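Local coordinates for putative TOXIN related protein (Parabacteroides distasonis ATCC 8503, PDB 3K0Y) that is of unknown function but is a putative toxin-related protein of the NigD-like family, which pairs an OB domain with a beta-sandwich domain, at residues Ala80-Asn92 / Ala166-Asp178. Residues are numbered along the deposited sequence; the frame is centred on the assembly and turned at random. Where two conformers were deposited one is given.
Sequences AIHNILTKSIAKN and AGRVAFNLSSLPD
Phe171 CD1 lies 4.1 Å from Lys87 CB. Ser88 O sits near the ring plane at the edge. One face of the ring takes Val169 CG2 from its own strand, offset toward the rim, and Leu138 of strand 135-139 also touches Phe171. The Lys87 chain bends at chi3, and NZ hydrogen-bonds Ile136 O and Asn137 OD1 of strand 135-139. Val169 CG2 is anti to the backbone N (CG1 at chi1 64°), which sets it beside Leu85 CD2, 4.1 Å away; the two side chains point the same way. On the other side of the sheet, Ala170 CB lies 4.0 Å from Thr86 OG1. That hydroxyl donates to Ile84 O from above the carbonyl plane and also bonds Arg53 N. Ile84 lays CG2 over the backbone of Val169, 3.6 Å from its CA. Three backbone bonds join the strands: Ala170 N to Leu85 O, Lys87 N to Ala170 O, and Asn172 N to Lys87 O. The last spans 2.9 Å from Asn172 N to Lys87 O. Water extends the ladder at both ends. One water links Leu85 N and Arg168 O; another joins Ile89 N, Asn172 O and Ser175 OG. Past the strands, the side chains of Ile89 and Leu176 cross at about a right angle, with Ile89 CD1 3.8 Å from Leu176 CD2. Asn172 OD1 accepts from Ser174 N, forming an Asx turn, and also from Ser174 OG. The long strand 74-88 also pairs with strand 52-62. Its end runs parallel to strand 163-172, at 24°, consistent with a join between the OB and beta-sandwich parts of a NigD-like protein.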
loop_
_atom_site.group_PDB
_atom_site.type_symbol
_atom_site.label_atom_id
_atom_site.label_comp_id
_atom_site.label_asym_id
_atom_site.label_seq_id
_atom_site.Cartn_x
_atom_site.Cartn_y
_atom_site.Cartn_z
ATOM N N ALA A 80 18.494 7.394 1.691
ATOM C CA ALA A 80 17.421 7.768 2.608
ATOM C C ALA A 80 16.330 6.700 2.566
ATOM O O ALA A 80 16.215 5.956 1.622
ATOM C CB ALA A 80 16.847 9.173 2.262
ATOM N N ILE A 81 15.546 6.610 3.619
ATOM C CA ILE A 81 14.489 5.617 3.679
ATOM C C ILE A 81 13.390 6.216 4.556
ATOM O O ILE A 81 13.625 6.581 5.726
ATOM C CB ILE A 81 15.033 4.255 4.191
ATOM C CG1 ILE A 81 13.903 3.247 4.383
ATOM C CG2 ILE A 81 15.829 4.466 5.497
ATOM C CD1 ILE A 81 14.387 1.829 4.435
ATOM N N HIS A 82 12.226 6.393 3.937
ATOM C CA HIS A 82 11.064 6.995 4.572
ATOM C C HIS A 82 9.929 5.981 4.588
ATOM O O HIS A 82 9.383 5.656 3.545
ATOM C CB HIS A 82 10.630 8.232 3.784
ATOM C CG HIS A 82 11.762 9.119 3.368
ATOM N ND1 HIS A 82 12.492 9.858 4.266
ATOM C CD2 HIS A 82 12.271 9.404 2.140
ATOM C CE1 HIS A 82 13.414 10.550 3.615
ATOM N NE2 HIS A 82 13.289 10.300 2.325
ATOM N N ASN A 83 9.577 5.476 5.766
ATOM C CA ASN A 83 8.499 4.509 5.854
ATOM C C ASN A 83 7.189 5.037 5.273
ATOM O O ASN A 83 6.861 6.215 5.379
ATOM C CB ASN A 83 8.286 4.099 7.293
ATOM C CG ASN A 83 9.405 3.217 7.808
ATOM O OD1 ASN A 83 10.310 2.840 7.048
ATOM N ND2 ASN A 83 9.357 2.884 9.100
ATOM N N ILE A 84 6.477 4.134 4.621
ATOM C CA ILE A 84 5.169 4.399 4.087
ATOM C C ILE A 84 4.207 3.702 5.067
ATOM O O ILE A 84 4.432 2.560 5.459
ATOM C CB ILE A 84 5.042 3.835 2.659
ATOM C CG1 ILE A 84 5.901 4.646 1.699
ATOM C CG2 ILE A 84 3.570 3.790 2.213
ATOM C CD1 ILE A 84 6.110 3.989 0.310
ATOM N N LEU A 85 3.154 4.391 5.478
ATOM C CA LEU A 85 2.136 3.751 6.306
ATOM C C LEU A 85 1.689 2.405 5.656
ATOM O O LEU A 85 1.184 2.391 4.534
ATOM C CB LEU A 85 0.929 4.675 6.485
ATOM C CG LEU A 85 -0.241 4.072 7.226
ATOM C CD1 LEU A 85 0.185 3.796 8.805
ATOM C CD2 LEU A 85 -1.466 4.937 7.154
ATOM N N THR A 86 1.897 1.300 6.370
ATOM C CA THR A 86 1.615 -0.050 5.892
ATOM C C THR A 86 0.655 -0.771 6.835
ATOM O O THR A 86 0.960 -0.935 7.992
ATOM C CB THR A 86 2.937 -0.827 5.706
ATOM O OG1 THR A 86 3.775 -0.055 4.803
ATOM C CG2 THR A 86 2.658 -2.222 5.095
ATOM N N LYS A 87 -0.506 -1.185 6.328
ATOM C CA LYS A 87 -1.553 -1.721 7.130
ATOM C C LYS A 87 -2.139 -2.974 6.493
ATOM O O LYS A 87 -2.011 -3.185 5.283
ATOM C CB LYS A 87 -2.649 -0.685 7.298
ATOM C CG LYS A 87 -2.187 0.529 8.094
ATOM C CD LYS A 87 -3.265 1.638 8.129
ATOM C CE LYS A 87 -4.301 1.335 9.071
ATOM N NZ LYS A 87 -5.195 2.476 9.247
ATOM N N SER A 88 -2.859 -3.759 7.275
ATOM C CA SER A 88 -3.589 -4.816 6.664
ATOM C C SER A 88 -5.010 -4.334 6.437
ATOM O O SER A 88 -5.361 -3.189 6.811
ATOM C CB SER A 88 -3.432 -6.108 7.435
ATOM O OG SER A 88 -3.910 -5.897 8.676
ATOM N N ILE A 89 -5.750 -5.114 5.655
ATOM C CA ILE A 89 -7.167 -4.849 5.384
ATOM C C ILE A 89 -7.916 -4.756 6.756
ATOM O O ILE A 89 -7.739 -5.619 7.609
ATOM C CB ILE A 89 -7.762 -5.938 4.458
ATOM C CG1 ILE A 89 -7.260 -5.784 3.004
ATOM C CG2 ILE A 89 -9.329 -5.891 4.446
ATOM C CD1 ILE A 89 -7.488 -6.993 2.097
ATOM N N ALA A 90 -8.744 -3.732 6.962
ATOM C CA ALA A 90 -9.421 -3.560 8.264
ATOM C C ALA A 90 -10.746 -4.345 8.353
ATOM O O ALA A 90 -11.323 -4.783 7.340
ATOM C CB ALA A 90 -9.636 -2.085 8.576
ATOM N N LYS A 91 -11.248 -4.533 9.562
ATOM C CA LYS A 91 -12.464 -5.296 9.736
ATOM C C LYS A 91 -13.653 -4.510 9.149
ATOM O O LYS A 91 -13.744 -3.281 9.319
ATOM C CB LYS A 91 -12.682 -5.580 11.228
ATOM N N ASN A 92 -14.541 -5.200 8.444
ATOM C CA ASN A 92 -15.783 -4.599 8.002
ATOM C C ASN A 92 -16.535 -4.227 9.295
ATOM O O ASN A 92 -16.435 -4.929 10.313
ATOM C CB ASN A 92 -16.609 -5.557 7.089
ATOM C CG ASN A 92 -17.860 -4.892 6.511
ATOM O OD1 ASN A 92 -17.925 -3.677 6.465
ATOM N ND2 ASN A 92 -18.849 -5.683 6.050
ATOM N N ALA A 166 -0.186 15.431 -0.347
ATOM C CA ALA A 166 -0.122 14.065 -0.813
ATOM C C ALA A 166 0.186 13.093 0.336
ATOM O O ALA A 166 0.766 13.453 1.364
ATOM C CB ALA A 166 0.878 13.918 -1.970
ATOM N N GLY A 167 -0.278 11.862 0.173
ATOM C CA GLY A 167 0.037 10.803 1.093
ATOM C C GLY A 167 0.249 9.493 0.374
ATOM O O GLY A 167 -0.368 9.233 -0.652
ATOM N N ARG A 168 1.034 8.632 1.006
ATOM C CA ARG A 168 1.287 7.303 0.544
ATOM C C ARG A 168 0.851 6.257 1.572
ATOM O O ARG A 168 0.931 6.456 2.786
ATOM C CB ARG A 168 2.747 7.130 0.238
ATOM C CG ARG A 168 3.250 7.901 -0.956
ATOM C CD ARG A 168 4.719 7.608 -1.124
ATOM N NE ARG A 168 5.281 8.172 -2.336
ATOM C CZ ARG A 168 5.207 7.656 -3.541
ATOM N NH1 ARG A 168 4.591 6.504 -3.816
ATOM N NH2 ARG A 168 5.789 8.317 -4.508
ATOM N N VAL A 169 0.359 5.145 1.077
ATOM C CA VAL A 169 -0.020 4.020 1.912
ATOM C C VAL A 169 0.212 2.719 1.128
ATOM O O VAL A 169 0.186 2.690 -0.123
ATOM C CB VAL A 169 -1.506 4.189 2.379
ATOM C CG1 VAL A 169 -2.492 4.149 1.136
ATOM C CG2 VAL A 169 -1.874 3.165 3.433
ATOM N N ALA A 170 0.381 1.629 1.854
ATOM C CA ALA A 170 0.452 0.280 1.311
ATOM C C ALA A 170 -0.400 -0.626 2.169
ATOM O O ALA A 170 -0.336 -0.535 3.404
ATOM C CB ALA A 170 1.898 -0.207 1.319
ATOM N N PHE A 171 -1.238 -1.440 1.514
ATOM C CA PHE A 171 -2.099 -2.417 2.197
ATOM C C PHE A 171 -1.688 -3.859 1.844
ATOM O O PHE A 171 -1.571 -4.233 0.669
ATOM C CB PHE A 171 -3.574 -2.192 1.826
ATOM C CG PHE A 171 -4.106 -0.847 2.252
ATOM C CD1 PHE A 171 -4.428 -0.593 3.584
ATOM C CD2 PHE A 171 -4.347 0.158 1.324
ATOM C CE1 PHE A 171 -4.939 0.630 3.967
ATOM C CE2 PHE A 171 -4.899 1.387 1.729
ATOM C CZ PHE A 171 -5.174 1.630 3.013
ATOM N N ASN A 172 -1.447 -4.660 2.872
ATOM C CA ASN A 172 -1.034 -6.030 2.691
ATOM C C ASN A 172 -2.256 -6.799 2.204
ATOM O O ASN A 172 -3.296 -6.815 2.864
ATOM C CB ASN A 172 -0.484 -6.569 4.021
ATOM C CG ASN A 172 0.216 -7.893 3.892
ATOM O OD1 ASN A 172 -0.195 -8.743 3.108
ATOM N ND2 ASN A 172 1.219 -8.126 4.737
ATOM N N LEU A 173 -2.142 -7.428 1.040
ATOM C CA LEU A 173 -3.274 -8.176 0.463
ATOM C C LEU A 173 -3.274 -9.653 0.782
ATOM O O LEU A 173 -4.064 -10.411 0.225
ATOM C CB LEU A 173 -3.310 -8.017 -1.059
ATOM C CG LEU A 173 -3.457 -6.579 -1.530
ATOM C CD1 LEU A 173 -3.424 -6.472 -3.062
ATOM C CD2 LEU A 173 -4.713 -5.982 -0.975
ATOM N N SER A 174 -2.400 -10.077 1.671
ATOM C CA SER A 174 -2.199 -11.495 1.860
ATOM C C SER A 174 -3.416 -12.185 2.503
ATOM O O SER A 174 -3.467 -13.384 2.504
ATOM C CB SER A 174 -0.926 -11.731 2.697
ATOM O OG SER A 174 -1.121 -11.307 4.024
ATOM N N SER A 175 -4.364 -11.412 3.041
ATOM C CA SER A 175 -5.601 -11.902 3.639
ATOM C C SER A 175 -6.705 -12.101 2.603
ATOM O O SER A 175 -7.789 -12.532 2.970
ATOM C CB SER A 175 -6.109 -10.888 4.698
ATOM O OG SER A 175 -6.582 -9.692 4.070
ATOM N N LEU A 176 -6.471 -11.768 1.333
ATOM C CA LEU A 176 -7.460 -12.059 0.302
ATOM C C LEU A 176 -7.438 -13.570 0.028
ATOM O O LEU A 176 -6.398 -14.199 0.205
ATOM C CB LEU A 176 -7.202 -11.308 -0.992
ATOM C CG LEU A 176 -7.373 -9.780 -0.936
ATOM C CD1 LEU A 176 -6.951 -9.199 -2.297
ATOM C CD2 LEU A 176 -8.784 -9.363 -0.526
ATOM N N PRO A 177 -8.583 -14.149 -0.386
ATOM C CA PRO A 177 -8.547 -15.594 -0.641
ATOM C C PRO A 177 -7.546 -15.950 -1.729
ATOM O O PRO A 177 -7.319 -15.170 -2.692
ATOM C CB PRO A 177 -10.002 -15.956 -1.030
ATOM C CG PRO A 177 -10.865 -14.715 -0.766
ATOM C CD PRO A 177 -9.865 -13.530 -0.764
ATOM N N ASP A 178 -6.919 -17.112 -1.565
ATOM C CA ASP A 178 -5.906 -17.569 -2.514
ATOM C C ASP A 178 -6.545 -17.645 -3.893
ATOM O O ASP A 178 -7.633 -18.139 -4.027
ATOM C CB ASP A 178 -5.319 -18.917 -2.118
ATOM C CG ASP A 178 -3.964 -19.175 -2.787
ATOM O OD1 ASP A 178 -3.866 -19.078 -4.031
ATOM O OD2 ASP A 178 -2.983 -19.443 -2.069
HETATM O O HOH W 1 2.911 7.093 4.580
HETATM O O HOH W 2 -4.705 -7.893 4.784
#